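Local coordinates for cellulosomal scaffoldin anchoring protein C (Acetivibrio cellulolyticus, PDB 4UYP), which carries cohesin modules, one of them bound to the dockerin of the adaptor scaffoldin ScaB, and probably tethers cellulosomes to the cell surface, at residues Y65-E69 / N70-S74; E78-D82 / R83-I87. One frame throughout, in Å; residues are numbered along the deposited sequence.

Contact 1. Residues Y65-E69 / N70-S74. With SO4 (sulfate ion), chain Q.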
# COMPACT_ATOMS: atom_id res chain seq x y z
N TYR C 65 9.01 -4.25 -10.82
CA TYR C 65 8.75 -2.85 -11.14
C TYR C 65 8.85 -2.11 -9.83
O TYR C 65 8.34 -2.55 -8.84
CB TYR C 65 7.41 -2.61 -11.79
CG TYR C 65 7.16 -1.12 -12.03
CD1 TYR C 65 7.86 -0.44 -13.05
CD2 TYR C 65 6.23 -0.47 -11.28
CE1 TYR C 65 7.59 0.97 -13.19
CE2 TYR C 65 6.00 0.88 -11.38
CZ TYR C 65 6.63 1.53 -12.36
OH TYR C 65 6.43 2.94 -12.45
N TYR C 66 9.38 -0.89 -9.84
CA TYR C 66 9.30 -0.09 -8.64
C TYR C 66 9.08 1.37 -9.05
O TYR C 66 9.46 1.77 -10.12
CB TYR C 66 10.57 -0.25 -7.78
CG TYR C 66 11.85 -0.08 -8.48
CD1 TYR C 66 12.40 1.17 -8.61
CD2 TYR C 66 12.61 -1.20 -9.00
CE1 TYR C 66 13.61 1.39 -9.24
CE2 TYR C 66 13.88 -0.94 -9.62
CZ TYR C 66 14.36 0.30 -9.78
OH TYR C 66 15.56 0.58 -10.44
N ASN C 67 8.48 2.08 -8.12
CA ASN C 67 8.22 3.51 -8.35
C ASN C 67 8.75 4.22 -7.08
O ASN C 67 8.16 4.15 -6.01
CB ASN C 67 6.70 3.70 -8.54
CG ASN C 67 6.32 5.12 -8.74
OD1 ASN C 67 7.00 6.03 -8.24
ND2 ASN C 67 5.20 5.38 -9.50
N ASN C 68 9.85 4.93 -7.26
CA ASN C 68 10.56 5.59 -6.15
C ASN C 68 9.96 6.96 -5.85
O ASN C 68 10.41 7.59 -4.86
CB ASN C 68 11.98 5.72 -6.47
CG ASN C 68 12.79 4.40 -6.26
OD1 ASN C 68 12.41 3.66 -5.30
ND2 ASN C 68 13.83 4.15 -7.01
N GLU C 69 9.01 7.43 -6.60
CA GLU C 69 8.31 8.60 -6.19
C GLU C 69 7.13 8.29 -5.35
O GLU C 69 6.85 9.00 -4.34
CB GLU C 69 7.90 9.41 -7.45
CG GLU C 69 9.02 10.06 -8.26
CD GLU C 69 10.04 9.06 -8.78
OE1 GLU C 69 9.63 8.04 -9.47
OE2 GLU C 69 11.24 9.21 -8.43
N ASN C 70 6.46 7.16 -5.64
CA ASN C 70 5.28 6.79 -4.93
C ASN C 70 5.50 5.77 -3.81
O ASN C 70 4.66 5.53 -2.97
CB ASN C 70 4.26 6.29 -5.93
CG ASN C 70 3.74 7.47 -6.80
OD1 ASN C 70 3.94 8.62 -6.46
ND2 ASN C 70 3.13 7.16 -7.91
N GLY C 71 6.65 5.20 -3.75
CA GLY C 71 6.92 4.33 -2.56
C GLY C 71 6.41 2.88 -2.63
O GLY C 71 5.89 2.34 -1.68
N PHE C 72 6.60 2.27 -3.86
CA PHE C 72 6.30 0.82 -3.83
C PHE C 72 7.24 0.10 -4.81
O PHE C 72 7.82 0.63 -5.71
CB PHE C 72 4.82 0.48 -4.19
CG PHE C 72 4.44 0.86 -5.61
CD1 PHE C 72 4.62 -0.05 -6.71
CD2 PHE C 72 3.86 2.10 -5.93
CE1 PHE C 72 4.24 0.34 -8.01
CE2 PHE C 72 3.47 2.43 -7.24
CZ PHE C 72 3.69 1.58 -8.32
N ALA C 73 7.32 -1.18 -4.49
CA ALA C 73 8.05 -2.18 -5.31
C ALA C 73 7.15 -3.37 -5.46
O ALA C 73 6.64 -3.90 -4.49
CB ALA C 73 9.37 -2.59 -4.67
N SER C 74 7.08 -3.87 -6.70
CA SER C 74 6.17 -5.00 -7.06
C SER C 74 6.95 -6.06 -7.78
O SER C 74 7.83 -5.76 -8.58
CB SER C 74 5.05 -4.60 -8.01
OG SER C 74 4.26 -3.53 -7.44
S SO4 Q . 14.49 5.34 -10.51
O1 SO4 Q . 15.76 4.47 -10.54
O2 SO4 Q . 14.19 6.05 -9.23
O3 SO4 Q . 13.46 4.39 -11.06
O4 SO4 Q . 14.64 6.46 -11.52

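Contact 2. Residues E78-D82 / R83-I87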
# COMPACT_ATOMS: atom_id res chain seq x y z
N GLU C 78 5.09 -15.93 -12.67
CA GLU C 78 4.10 -16.68 -13.49
C GLU C 78 4.82 -17.94 -13.94
O GLU C 78 5.74 -17.82 -14.80
CB GLU C 78 3.65 -15.85 -14.64
CG GLU C 78 2.95 -14.49 -14.28
CD GLU C 78 3.10 -13.44 -15.43
OE1 GLU C 78 4.26 -13.11 -15.83
OE2 GLU C 78 1.96 -13.04 -15.82
N ALA C 79 4.48 -19.10 -13.40
CA ALA C 79 5.07 -20.32 -13.92
C ALA C 79 4.68 -20.51 -15.37
O ALA C 79 3.66 -20.02 -15.81
CB ALA C 79 4.54 -21.46 -13.13
N PRO C 80 5.55 -21.17 -16.11
CA PRO C 80 5.13 -21.50 -17.49
C PRO C 80 3.92 -22.44 -17.49
O PRO C 80 3.64 -23.12 -16.48
CB PRO C 80 6.43 -22.18 -18.04
CG PRO C 80 7.05 -22.83 -16.81
CD PRO C 80 6.86 -21.72 -15.75
N VAL C 81 3.33 -22.51 -18.69
CA VAL C 81 2.02 -23.22 -18.77
C VAL C 81 2.10 -24.68 -18.52
O VAL C 81 1.11 -25.31 -18.10
CB VAL C 81 1.29 -23.04 -20.10
CG1 VAL C 81 -0.19 -23.42 -19.93
CG2 VAL C 81 1.34 -21.64 -20.53
N ASP C 82 3.28 -25.29 -18.71
CA ASP C 82 3.55 -26.67 -18.35
C ASP C 82 4.03 -26.93 -16.99
O ASP C 82 4.44 -28.05 -16.64
CB ASP C 82 4.48 -27.32 -19.41
CG ASP C 82 5.86 -26.61 -19.52
OD1 ASP C 82 6.07 -25.56 -18.78
OD2 ASP C 82 6.77 -27.07 -20.27
N ARG C 83 4.04 -25.88 -16.11
CA ARG C 83 4.61 -26.00 -14.83
C ARG C 83 6.07 -26.56 -14.85
O ARG C 83 6.53 -27.08 -13.79
CB ARG C 83 3.73 -26.84 -13.91
CG ARG C 83 2.37 -26.41 -13.69
CD ARG C 83 2.18 -27.16 -12.33
NE ARG C 83 1.07 -26.63 -11.79
CZ ARG C 83 0.66 -25.92 -10.75
NH1 ARG C 83 -0.41 -25.24 -11.16
NH2 ARG C 83 0.95 -25.92 -9.43
N ALA C 84 6.84 -26.30 -15.91
CA ALA C 84 8.27 -26.75 -16.00
C ALA C 84 9.11 -26.07 -14.92
O ALA C 84 10.16 -26.60 -14.48
CB ALA C 84 8.89 -26.53 -17.38
N ARG C 85 8.64 -24.92 -14.44
CA ARG C 85 9.27 -24.26 -13.28
C ARG C 85 8.05 -24.00 -12.42
O ARG C 85 6.96 -23.73 -12.96
CB ARG C 85 9.93 -22.88 -13.63
CG ARG C 85 11.33 -22.94 -14.23
CD ARG C 85 11.40 -22.88 -15.68
NE ARG C 85 10.67 -21.79 -16.31
CZ ARG C 85 10.43 -21.69 -17.61
NH1 ARG C 85 10.86 -22.71 -18.49
NH2 ARG C 85 9.83 -20.65 -18.12
N ILE C 86 8.22 -24.10 -11.14
CA ILE C 86 7.07 -23.88 -10.23
C ILE C 86 7.74 -23.51 -8.92
O ILE C 86 8.94 -23.90 -8.74
CB ILE C 86 6.19 -25.15 -10.08
CG1 ILE C 86 4.87 -24.76 -9.50
CG2 ILE C 86 7.02 -26.21 -9.35
CD1 ILE C 86 3.96 -24.19 -10.49
N ILE C 87 7.09 -22.75 -8.01
CA ILE C 87 7.71 -22.53 -6.69
C ILE C 87 7.05 -23.53 -5.75
O ILE C 87 5.83 -23.42 -5.48
CB ILE C 87 7.54 -21.09 -6.27
CG1 ILE C 87 8.39 -20.15 -7.14
CG2 ILE C 87 8.00 -20.91 -4.78
CD1 ILE C 87 8.16 -18.70 -6.83

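Contact 1. Residues Y65-E69 / N70-S74
Asn70 meets Asn67 across the turn: Asn70 N gives its hydrogen to Asn67 OD1 at 2.9 Å, lying 57° above the plane of that amide. The same oxygen takes Glu69 N (2.9 Å from Asn67 OD1) nearly in line with its C=O, closing an Asx turn. Two backbone donors thus hold the Asn67 amide. Beside it, Asn68 OD1 pairs with Val47 N, while Asn68 ND2 gives a nearly straight bond (2.9 Å, 169°) to O2 of a sulfate, probably a crystallisation component. Gly71 N reaches Asn67 O at 2.9 Å; Phe72 N comes to Asn67 O from the opposite face of the carbonyl plane at a longer 3.3 Å. Phe72 CG lies between its backbone N and carbonyl carbon (chi1 64°), bringing the ring alongside Asn67, whose CB sits over one ring face, offset toward the rim, 4.0 Å from the centroid: a CH-pi contact. Phe72 CE1 also meets the edge of the Tyr65 ring at CE2, 3.8 Å away, and Leu26 of the ScaB dockerin packs on Phe72. Ala73 CB opposes Tyr66 CB on the other sheet face. Ser74 N bonds Tyr65 O at 2.8 Å. Gly71 and Phe72, both facing Asn67, form a G1 beta bulge in a cohesin beta hairpin.

Contact 2. Residues E78-D82 / R83-I87
Arg85 folds back over Pro80, and its side chain crosses the proline at about a right angle. Its CB begins the contact, 3.9 Å from Pro80 CD. The chain then bends twice, at chi2 (96°, not a staggered value) and at chi3 (51°), which turns the guanidinium back over the ring instead of letting it run on outward. NE comes within 3.8 Å of Pro80 CG. The flat group then lies with one face against the proline: CG sits over its centre, 3.7 Å from Arg85 CZ, and at the tip Arg85 NH2 is the same 3.7 Å from Pro80 CB. This packing is apolar on the proline side, while the charge is met by Asp61, whose carboxylate forms a salt bridge with NH2. The bond to Asp61 and the proline CG over the guanidinium face together probably restrict rotation of the group.

Arg83 N donates to Pro80 O at 2.8 Å, and Asp82 OD1 accepts from Ala84 N at 3.1 Å, met 67° out of the carboxylate plane; the two-residue spacing is that of an Asx turn. Ile86 CD1 touches Ala79 CB at 3.8 Å and lies over the rim of one face of the Arg83 guanidinium, which bonds to the carbonyls of Ser29 and Tyr123. The Pro80–Arg83 bond closes a type I beta turn in the surface loop between strands 72-78 and 91-100 of the cohesin domain.

How the contacts relate
Contact 1 comes first along the chain and contact 2 follows, their centres 26 Å apart with no touch between them. Strand 72-78 connects them: it starts within contact 1 at the hairpin turn, and its last residue opens contact 2. Its hairpin partner, strand 62-67, is an outermost strand of the sheet within this chain, and Asp61, just before that strand, shares backbone hydrogen bonding with Glu78, so the far end of the hairpin meets the start of the loop. Both contacts also touch the ScaB dockerin, contact 1 through its Leu26 and Gly27, contact 2 through its Arg22, Arg58 and Leu62, so both the hairpin and the loop that follows it take part in the cohesin-dockerin interface.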